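Local structure of putative aminooxidase (Propionibacterium acnes, 2B9Y) at residues Q279-D284 with T326-R331; G308-Y313 with Q346-D351. The protein binds FAD and, as a fatty acid isomerase of the flavin-containing amine oxidoreductase family, probably shifts double bonds in unsaturated fatty acids. All coordinates share one frame; numbering follows the deposited sequence.

Contact 1 of 2, residues Q279-D284 with T326-R331. With BU1 (1,4-butanediol), chain G; FAD (flavin-adenine dinucleotide), chain F.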
loop_
_atom_site.group_PDB
_atom_site.type_symbol
_atom_site.label_atom_id
_atom_site.label_comp_id
_atom_site.label_asym_id
_atom_site.label_seq_id
_atom_site.Cartn_x
_atom_site.Cartn_y
_atom_site.Cartn_z
ATOM N N GLN A 279 3.028 -7.301 -6.488
ATOM C CA GLN A 279 2.708 -8.438 -5.639
ATOM C C GLN A 279 1.289 -8.911 -5.921
ATOM O O GLN A 279 0.406 -8.130 -6.256
ATOM C CB GLN A 279 2.807 -8.040 -4.152
ATOM C CG GLN A 279 4.171 -7.562 -3.701
ATOM C CD GLN A 279 5.227 -8.648 -3.815
ATOM O OE1 GLN A 279 6.025 -8.610 -4.722
ATOM N NE2 GLN A 279 5.209 -9.637 -2.915
ATOM N N GLN A 280 1.095 -10.210 -5.757
ATOM C CA GLN A 280 -0.206 -10.836 -5.781
ATOM C C GLN A 280 -0.648 -11.187 -4.351
ATOM O O GLN A 280 -0.350 -12.274 -3.861
ATOM C CB GLN A 280 -0.147 -12.079 -6.656
ATOM C CG GLN A 280 -0.076 -11.743 -8.139
ATOM C CD GLN A 280 0.262 -12.944 -8.993
ATOM O OE1 GLN A 280 -0.602 -13.715 -9.386
ATOM N NE2 GLN A 280 1.523 -13.082 -9.312
ATOM N N TYR A 281 -1.380 -10.257 -3.724
ATOM C CA TYR A 281 -1.749 -10.341 -2.307
ATOM C C TYR A 281 -3.219 -10.732 -2.231
ATOM O O TYR A 281 -4.089 -10.012 -2.725
ATOM C CB TYR A 281 -1.487 -8.983 -1.641
ATOM C CG TYR A 281 -1.502 -8.928 -0.122
ATOM C CD1 TYR A 281 -1.093 -10.005 0.661
ATOM C CD2 TYR A 281 -1.886 -7.758 0.531
ATOM C CE1 TYR A 281 -1.087 -9.921 2.074
ATOM C CE2 TYR A 281 -1.868 -7.666 1.928
ATOM C CZ TYR A 281 -1.471 -8.754 2.685
ATOM O OH TYR A 281 -1.460 -8.656 4.047
ATOM N N MET A 282 -3.482 -11.896 -1.644
ATOM C CA MET A 282 -4.818 -12.464 -1.641
ATOM C C MET A 282 -5.423 -12.457 -0.243
ATOM O O MET A 282 -4.821 -12.920 0.724
ATOM C CB MET A 282 -4.803 -13.886 -2.192
ATOM C CG MET A 282 -6.184 -14.354 -2.616
ATOM S SD MET A 282 -6.177 -15.940 -3.463
ATOM C CE MET A 282 -6.104 -17.111 -2.111
ATOM N N VAL A 283 -6.635 -11.936 -0.169
ATOM C CA VAL A 283 -7.349 -11.771 1.073
ATOM C C VAL A 283 -8.594 -12.632 1.024
ATOM O O VAL A 283 -9.303 -12.639 0.026
ATOM C CB VAL A 283 -7.731 -10.281 1.328
ATOM C CG1 VAL A 283 -8.593 -10.148 2.613
ATOM C CG2 VAL A 283 -6.473 -9.442 1.421
ATOM N N ASP A 284 -8.833 -13.387 2.088
ATOM C CA ASP A 284 -10.062 -14.146 2.191
ATOM C C ASP A 284 -10.835 -13.725 3.413
ATOM O O ASP A 284 -10.303 -13.714 4.516
ATOM C CB ASP A 284 -9.801 -15.640 2.199
ATOM C CG ASP A 284 -9.376 -16.161 0.832
ATOM O OD1 ASP A 284 -10.236 -16.709 0.099
ATOM O OD2 ASP A 284 -8.190 -16.005 0.493
ATOM N N THR A 326 -10.533 -12.098 8.295
ATOM C CA THR A 326 -9.781 -12.079 7.039
ATOM C C THR A 326 -8.384 -12.701 7.193
ATOM O O THR A 326 -7.696 -12.473 8.200
ATOM C CB THR A 326 -9.633 -10.649 6.430
ATOM O OG1 THR A 326 -9.383 -9.668 7.459
ATOM C CG2 THR A 326 -10.879 -10.265 5.600
ATOM N N THR A 327 -7.978 -13.451 6.169
ATOM C CA THR A 327 -6.680 -14.096 6.088
ATOM C C THR A 327 -5.890 -13.464 4.933
ATOM O O THR A 327 -6.467 -12.869 3.984
ATOM C CB THR A 327 -6.837 -15.623 5.848
ATOM O OG1 THR A 327 -7.441 -15.863 4.571
ATOM C CG2 THR A 327 -7.711 -16.263 6.933
ATOM N N TYR A 328 -4.568 -13.542 5.045
ATOM C CA TYR A 328 -3.661 -12.812 4.142
ATOM C C TYR A 328 -2.512 -13.740 3.723
ATOM O O TYR A 328 -1.857 -14.353 4.571
ATOM C CB TYR A 328 -3.084 -11.566 4.850
ATOM C CG TYR A 328 -4.155 -10.662 5.312
ATOM C CD1 TYR A 328 -4.581 -9.618 4.523
ATOM C CD2 TYR A 328 -4.805 -10.887 6.534
ATOM C CE1 TYR A 328 -5.623 -8.796 4.939
ATOM C CE2 TYR A 328 -5.827 -10.091 6.943
ATOM C CZ TYR A 328 -6.237 -9.047 6.163
ATOM O OH TYR A 328 -7.256 -8.243 6.587
ATOM N N LEU A 329 -2.292 -13.828 2.418
ATOM C CA LEU A 329 -1.238 -14.665 1.854
ATOM C C LEU A 329 -0.698 -14.055 0.558
ATOM O O LEU A 329 -1.403 -13.327 -0.143
ATOM C CB LEU A 329 -1.747 -16.090 1.642
ATOM C CG LEU A 329 -2.792 -16.306 0.536
ATOM C CD1 LEU A 329 -2.148 -16.519 -0.869
ATOM C CD2 LEU A 329 -3.690 -17.509 0.915
ATOM N N LEU A 330 0.567 -14.360 0.257
ATOM C CA LEU A 330 1.210 -13.935 -1.008
ATOM C C LEU A 330 1.317 -15.103 -1.996
ATOM O O LEU A 330 1.564 -16.246 -1.595
ATOM C CB LEU A 330 2.588 -13.321 -0.752
ATOM C CG LEU A 330 2.602 -11.859 -0.308
ATOM C CD1 LEU A 330 3.989 -11.414 0.268
ATOM C CD2 LEU A 330 2.170 -10.965 -1.491
ATOM N N ARG A 331 1.132 -14.789 -3.279
ATOM C CA ARG A 331 1.085 -15.784 -4.369
ATOM C C ARG A 331 2.310 -15.735 -5.279
ATOM O O ARG A 331 2.461 -16.575 -6.150
ATOM C CB ARG A 331 -0.178 -15.567 -5.228
ATOM C CG ARG A 331 -1.525 -15.789 -4.460
ATOM C CD ARG A 331 -2.761 -15.594 -5.342
ATOM N NE ARG A 331 -2.587 -16.310 -6.606
ATOM C CZ ARG A 331 -3.138 -15.977 -7.767
ATOM N NH1 ARG A 331 -3.957 -14.935 -7.865
ATOM N NH2 ARG A 331 -2.881 -16.715 -8.837
HETATM C C1 BU1 G . -3.348 -7.601 11.577
HETATM C C2 BU1 G . -3.909 -7.804 10.162
HETATM C C3 BU1 G . -2.826 -7.440 9.146
HETATM C C4 BU1 G . -3.217 -7.711 7.688
HETATM O O5 BU1 G . -4.297 -7.641 12.661
HETATM O O6 BU1 G . -2.734 -6.697 6.763
HETATM P PA FAD F . -5.533 2.241 -5.159
HETATM O O1A FAD F . -6.092 2.197 -3.758
HETATM O O2A FAD F . -5.273 0.909 -5.818
HETATM O O5B FAD F . -6.604 3.056 -6.046
HETATM C C5B FAD F . -6.498 3.031 -7.450
HETATM C C4B FAD F . -7.811 3.510 -8.046
HETATM O O4B FAD F . -7.691 3.672 -9.443
HETATM C C3B FAD F . -8.955 2.527 -7.806
HETATM O O3B FAD F . -10.119 3.227 -7.419
HETATM C C2B FAD F . -9.145 1.848 -9.142
HETATM O O2B FAD F . -10.471 1.411 -9.320
HETATM C C1B FAD F . -8.762 2.991 -10.073
HETATM N N9A FAD F . -8.353 2.587 -11.422
HETATM C C8A FAD F . -7.513 1.568 -11.775
HETATM N N7A FAD F . -7.389 1.547 -13.119
HETATM C C5A FAD F . -8.144 2.537 -13.641
HETATM C C6A FAD F . -8.386 2.958 -14.940
HETATM N N6A FAD F . -7.867 2.327 -16.000
HETATM N N1A FAD F . -9.225 4.031 -15.131
HETATM C C2A FAD F . -9.812 4.679 -14.070
HETATM N N3A FAD F . -9.584 4.272 -12.783
HETATM C C4A FAD F . -8.757 3.208 -12.572
HETATM N N1 FAD F . -2.223 0.785 3.467
HETATM C C2 FAD F . -1.945 1.338 4.692
HETATM O O2 FAD F . -1.565 2.502 4.777
HETATM N N3 FAD F . -2.087 0.574 5.831
HETATM C C4 FAD F . -2.514 -0.741 5.751
HETATM O O4 FAD F . -2.792 -1.379 6.794
HETATM C C4X FAD F . -2.785 -1.316 4.521
HETATM N N5 FAD F . -3.140 -2.645 4.424
HETATM C C5X FAD F . -3.565 -3.130 3.228
HETATM C C6 FAD F . -4.066 -4.413 3.200
HETATM C C7 FAD F . -4.593 -4.912 2.035
HETATM C C7M FAD F . -5.132 -6.301 2.058
HETATM C C8 FAD F . -4.622 -4.108 0.894
HETATM C C8M FAD F . -5.248 -4.591 -0.390
HETATM C C9 FAD F . -4.103 -2.814 0.928
HETATM C C9A FAD F . -3.562 -2.305 2.099
HETATM N N10 FAD F . -2.965 -1.043 2.171
HETATM C C10 FAD F . -2.648 -0.525 3.384
HETATM C "C1'" FAD F . -2.450 -0.272 0.991
HETATM C "C2'" FAD F . -3.373 0.920 0.657
HETATM O "O2'" FAD F . -4.747 0.557 0.687
HETATM C "C3'" FAD F . -3.039 1.448 -0.742
HETATM O "O3'" FAD F . -1.655 1.679 -0.803
HETATM C "C4'" FAD F . -3.790 2.727 -1.105
HETATM O "O4'" FAD F . -5.165 2.495 -1.300
HETATM C "C5'" FAD F . -3.204 3.254 -2.390
HETATM O "O5'" FAD F . -4.011 4.285 -2.916
HETATM P P FAD F . -3.907 4.537 -4.505
HETATM O O1P FAD F . -4.894 5.626 -4.889
HETATM O O2P FAD F . -2.480 4.904 -4.793
HETATM O O3P FAD F . -4.156 3.087 -5.185
HETATM O O HOH W 1 -5.999 -15.289 2.057
#

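Contact 2 of 2, residues G308-Y313 with Q346-D351. With BU1 (1,4-butanediol), chain G.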
loop_
_atom_site.group_PDB
_atom_site.type_symbol
_atom_site.label_atom_id
_atom_site.label_comp_id
_atom_site.label_asym_id
_atom_site.label_seq_id
_atom_site.Cartn_x
_atom_site.Cartn_y
_atom_site.Cartn_z
ATOM N N GLY A 308 2.513 -18.606 -0.174
ATOM C CA GLY A 308 1.118 -18.998 -0.392
ATOM C C GLY A 308 0.368 -19.423 0.862
ATOM O O GLY A 308 -0.855 -19.523 0.841
ATOM N N HIS A 309 1.109 -19.682 1.939
ATOM C CA HIS A 309 0.539 -19.975 3.235
ATOM C C HIS A 309 0.042 -18.715 3.929
ATOM O O HIS A 309 0.519 -17.616 3.667
ATOM C CB HIS A 309 1.584 -20.650 4.110
ATOM C CG HIS A 309 1.741 -22.102 3.824
ATOM N ND1 HIS A 309 0.835 -23.041 4.270
ATOM C CD2 HIS A 309 2.674 -22.781 3.110
ATOM C CE1 HIS A 309 1.212 -24.237 3.855
ATOM N NE2 HIS A 309 2.322 -24.107 3.146
ATOM N N VAL A 310 -0.894 -18.896 4.855
ATOM C CA VAL A 310 -1.442 -17.792 5.637
ATOM C C VAL A 310 -0.349 -17.232 6.560
ATOM O O VAL A 310 0.266 -17.961 7.356
ATOM C CB VAL A 310 -2.693 -18.249 6.440
ATOM C CG1 VAL A 310 -3.155 -17.150 7.403
ATOM C CG2 VAL A 310 -3.861 -18.689 5.447
ATOM N N MET A 311 -0.111 -15.930 6.424
ATOM C CA MET A 311 0.933 -15.244 7.166
ATOM C C MET A 311 0.391 -14.482 8.379
ATOM O O MET A 311 1.120 -14.212 9.347
ATOM C CB MET A 311 1.647 -14.270 6.236
ATOM C CG MET A 311 2.275 -14.913 5.008
ATOM S SD MET A 311 3.211 -13.691 4.083
ATOM C CE MET A 311 1.895 -12.663 3.403
ATOM N N VAL A 312 -0.893 -14.147 8.316
ATOM C CA VAL A 312 -1.566 -13.378 9.348
ATOM C C VAL A 312 -3.082 -13.541 9.095
ATOM O O VAL A 312 -3.502 -13.733 7.951
ATOM C CB VAL A 312 -1.136 -11.851 9.306
ATOM C CG1 VAL A 312 -1.293 -11.271 7.905
ATOM C CG2 VAL A 312 -1.887 -10.982 10.337
ATOM N N TYR A 313 -3.869 -13.497 10.168
ATOM C CA TYR A 313 -5.332 -13.331 10.070
ATOM C C TYR A 313 -5.812 -12.289 11.084
ATOM O O TYR A 313 -5.263 -12.174 12.194
ATOM C CB TYR A 313 -6.102 -14.660 10.243
ATOM C CG TYR A 313 -5.796 -15.407 11.522
ATOM C CD1 TYR A 313 -6.509 -15.150 12.685
ATOM C CD2 TYR A 313 -4.781 -16.372 11.569
ATOM C CE1 TYR A 313 -6.205 -15.801 13.847
ATOM C CE2 TYR A 313 -4.482 -17.047 12.739
ATOM C CZ TYR A 313 -5.181 -16.754 13.875
ATOM O OH TYR A 313 -4.935 -17.425 15.058
ATOM N N GLN A 346 -6.920 -23.458 -0.904
ATOM C CA GLN A 346 -6.829 -24.666 -0.112
ATOM C C GLN A 346 -5.918 -24.469 1.111
ATOM O O GLN A 346 -6.215 -24.987 2.188
ATOM C CB GLN A 346 -6.385 -25.854 -0.972
ATOM C CG GLN A 346 -6.535 -27.238 -0.317
ATOM C CD GLN A 346 -7.939 -27.483 0.203
ATOM O OE1 GLN A 346 -8.905 -27.345 -0.535
ATOM N NE2 GLN A 346 -8.062 -27.822 1.483
ATOM N N MET A 347 -4.828 -23.713 0.951
ATOM C CA MET A 347 -3.952 -23.407 2.098
ATOM C C MET A 347 -4.629 -22.573 3.184
ATOM O O MET A 347 -4.377 -22.786 4.367
ATOM C CB MET A 347 -2.624 -22.777 1.668
ATOM C CG MET A 347 -1.657 -23.837 1.120
ATOM S SD MET A 347 -0.030 -23.239 0.628
ATOM C CE MET A 347 -0.405 -22.343 -0.884
ATOM N N VAL A 348 -5.506 -21.660 2.779
ATOM C CA VAL A 348 -6.314 -20.916 3.735
ATOM C C VAL A 348 -7.081 -21.871 4.623
ATOM O O VAL A 348 -7.043 -21.755 5.841
ATOM C CB VAL A 348 -7.286 -19.944 3.039
ATOM C CG1 VAL A 348 -8.321 -19.363 4.049
ATOM C CG2 VAL A 348 -6.491 -18.843 2.340
ATOM N N LEU A 349 -7.768 -22.816 3.997
ATOM C CA LEU A 349 -8.544 -23.829 4.716
ATOM C C LEU A 349 -7.669 -24.665 5.640
ATOM O O LEU A 349 -7.983 -24.790 6.810
ATOM C CB LEU A 349 -9.317 -24.740 3.747
ATOM C CG LEU A 349 -10.330 -24.045 2.828
ATOM C CD1 LEU A 349 -11.059 -25.056 1.889
ATOM C CD2 LEU A 349 -11.338 -23.195 3.643
ATOM N N ASP A 350 -6.562 -25.204 5.128
ATOM C CA ASP A 350 -5.706 -26.109 5.918
ATOM C C ASP A 350 -4.961 -25.380 7.023
ATOM O O ASP A 350 -4.795 -25.899 8.119
ATOM C CB ASP A 350 -4.682 -26.824 5.025
ATOM C CG ASP A 350 -5.328 -27.622 3.906
ATOM O OD1 ASP A 350 -6.444 -28.120 4.112
ATOM O OD2 ASP A 350 -4.742 -27.706 2.806
ATOM N N ASP A 351 -4.493 -24.173 6.735
ATOM C CA ASP A 351 -3.725 -23.426 7.720
ATOM C C ASP A 351 -4.624 -22.983 8.862
ATOM O O ASP A 351 -4.240 -23.068 10.033
ATOM C CB ASP A 351 -3.025 -22.228 7.073
ATOM C CG ASP A 351 -1.829 -22.645 6.224
ATOM O OD1 ASP A 351 -1.403 -23.835 6.302
ATOM O OD2 ASP A 351 -1.320 -21.782 5.483
HETATM C C1 BU1 G . -3.348 -7.601 11.577
HETATM C C2 BU1 G . -3.909 -7.804 10.162
HETATM C C3 BU1 G . -2.826 -7.440 9.146
HETATM C C4 BU1 G . -3.217 -7.711 7.688
HETATM O O5 BU1 G . -4.297 -7.641 12.661
HETATM O O6 BU1 G . -2.734 -6.697 6.763
#

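Contact 1 of 2, residues Q279-D284 with T326-R331
Strands 279-284 and 326-330 are antiparallel neighbours in the mixed sheet, and Tyr281, Val283 and Tyr328 on one of its faces meet the FAD isoalloxazine. The backbones are joined at the hydrogen-bonded pairs Met282-Leu329 and Asp284-Thr327; the Met282 N to Leu329 O bond, at 2.9 Å, is almost straight (174°). Past the strand end, Arg331 N still reaches Gln280 O.

Tyr281 CG lies anti to the backbone N (chi1 -167°), which lifts the ring off the sheet on the flavin side, OH 3.3 Å from Tyr328 CD1. The two rings meet obliquely, planes 37° apart, and the Tyr281 hydroxyl is bonded to Ala167 O. The flavin methyl C7M touches both rings and Val283: it lies 3.5 Å from Val283 CG2 and 3.5 Å from Tyr281 CE2, and at the edge of the Tyr328 ring. Butanediol C4 rests over the centre of one Tyr328 face, 3.6 Å from CZ.

On the other face Met282 and Leu329 run side by side, CE to CD2 3.9 Å, beneath helix 341-354. A water there can bond Thr327 OG1, Met282 O and Asp284 OD2, the last at 2.8 Å, though acceptors outnumber its protons. Gln280 OE1 lies over one face of the Arg331 guanidinium, 3.8 Å from CZ, while Arg331 NE and NH1 bond Lys339 O and Thr367 OG1.

The two faces thus differ in chemistry: the tyrosine side offers the flavin methyl an aromatic and aliphatic seat, with the Tyr281 hydroxyl tied down by Ala167, whereas the methionine side combines apolar packing with a water-linked polar end.

Contact 2 of 2, residues G308-Y313 with Q346-D351
His309 and Asp351 both turn CG beside their own backbone N (chi1 -80° and -74°), which brings imidazole edge and carboxylate together with their planes only 24° apart. His309 ND1 donates to Asp351 OD2 at 2.8 Å, nearly within the ring plane and on the syn lone pair; a weak second bond runs from ND1 to OD1 at 3.1 Å. The anti lone pair of OD2 takes Val310 N, 3.0 Å away, so one carboxylate oxygen grips both the ring and the backbone that follows it and limits rotation of the imidazole.

Met347, one helical turn earlier, puts SD over the centre of a His309 face, 3.6 Å from NE2, a sulfur-aromatic contact. Its chain then bends at the last torsion and carries CE to Gly308 O at 3.3 Å. Deeper in, Val310 CG2 packs 3.7 Å from Val348 CA, and Val310 O is bonded to Asn301 ND2. The Asp351 charge would be expected to favour a protonated ring, and in the crystal a sulfate (probably from the crystallisation liquor) lies about 3 Å from the His309 side chain.

This is a His-carboxylate hydrogen bond clamping the loop that leads into strand 312-315 against helix 341-354.

The centres of contacts 1 and 2 lie 9 Å apart on the same side of the chain's centre, and their segments alternate in sequence: 279-284, 308-313, 326-331, 346-351. The contacts share the mixed sheet, in which strand 325-330 of contact 1 lies between strands 277-288 and 312-315, the latter including the end of 308-313. Probable hydrogen bonds join Tyr328 O to Met311 N and Tyr328 N to Val312 O, and Leu329 CB packs on His309 O. Helix 341-354 follows and sets Val348 on Thr327 and Leu329. The sheet therefore faces the flavin on one side and this helix on the other, while Tyr328 and Val312 both touch the same butanediol beside the cofactor.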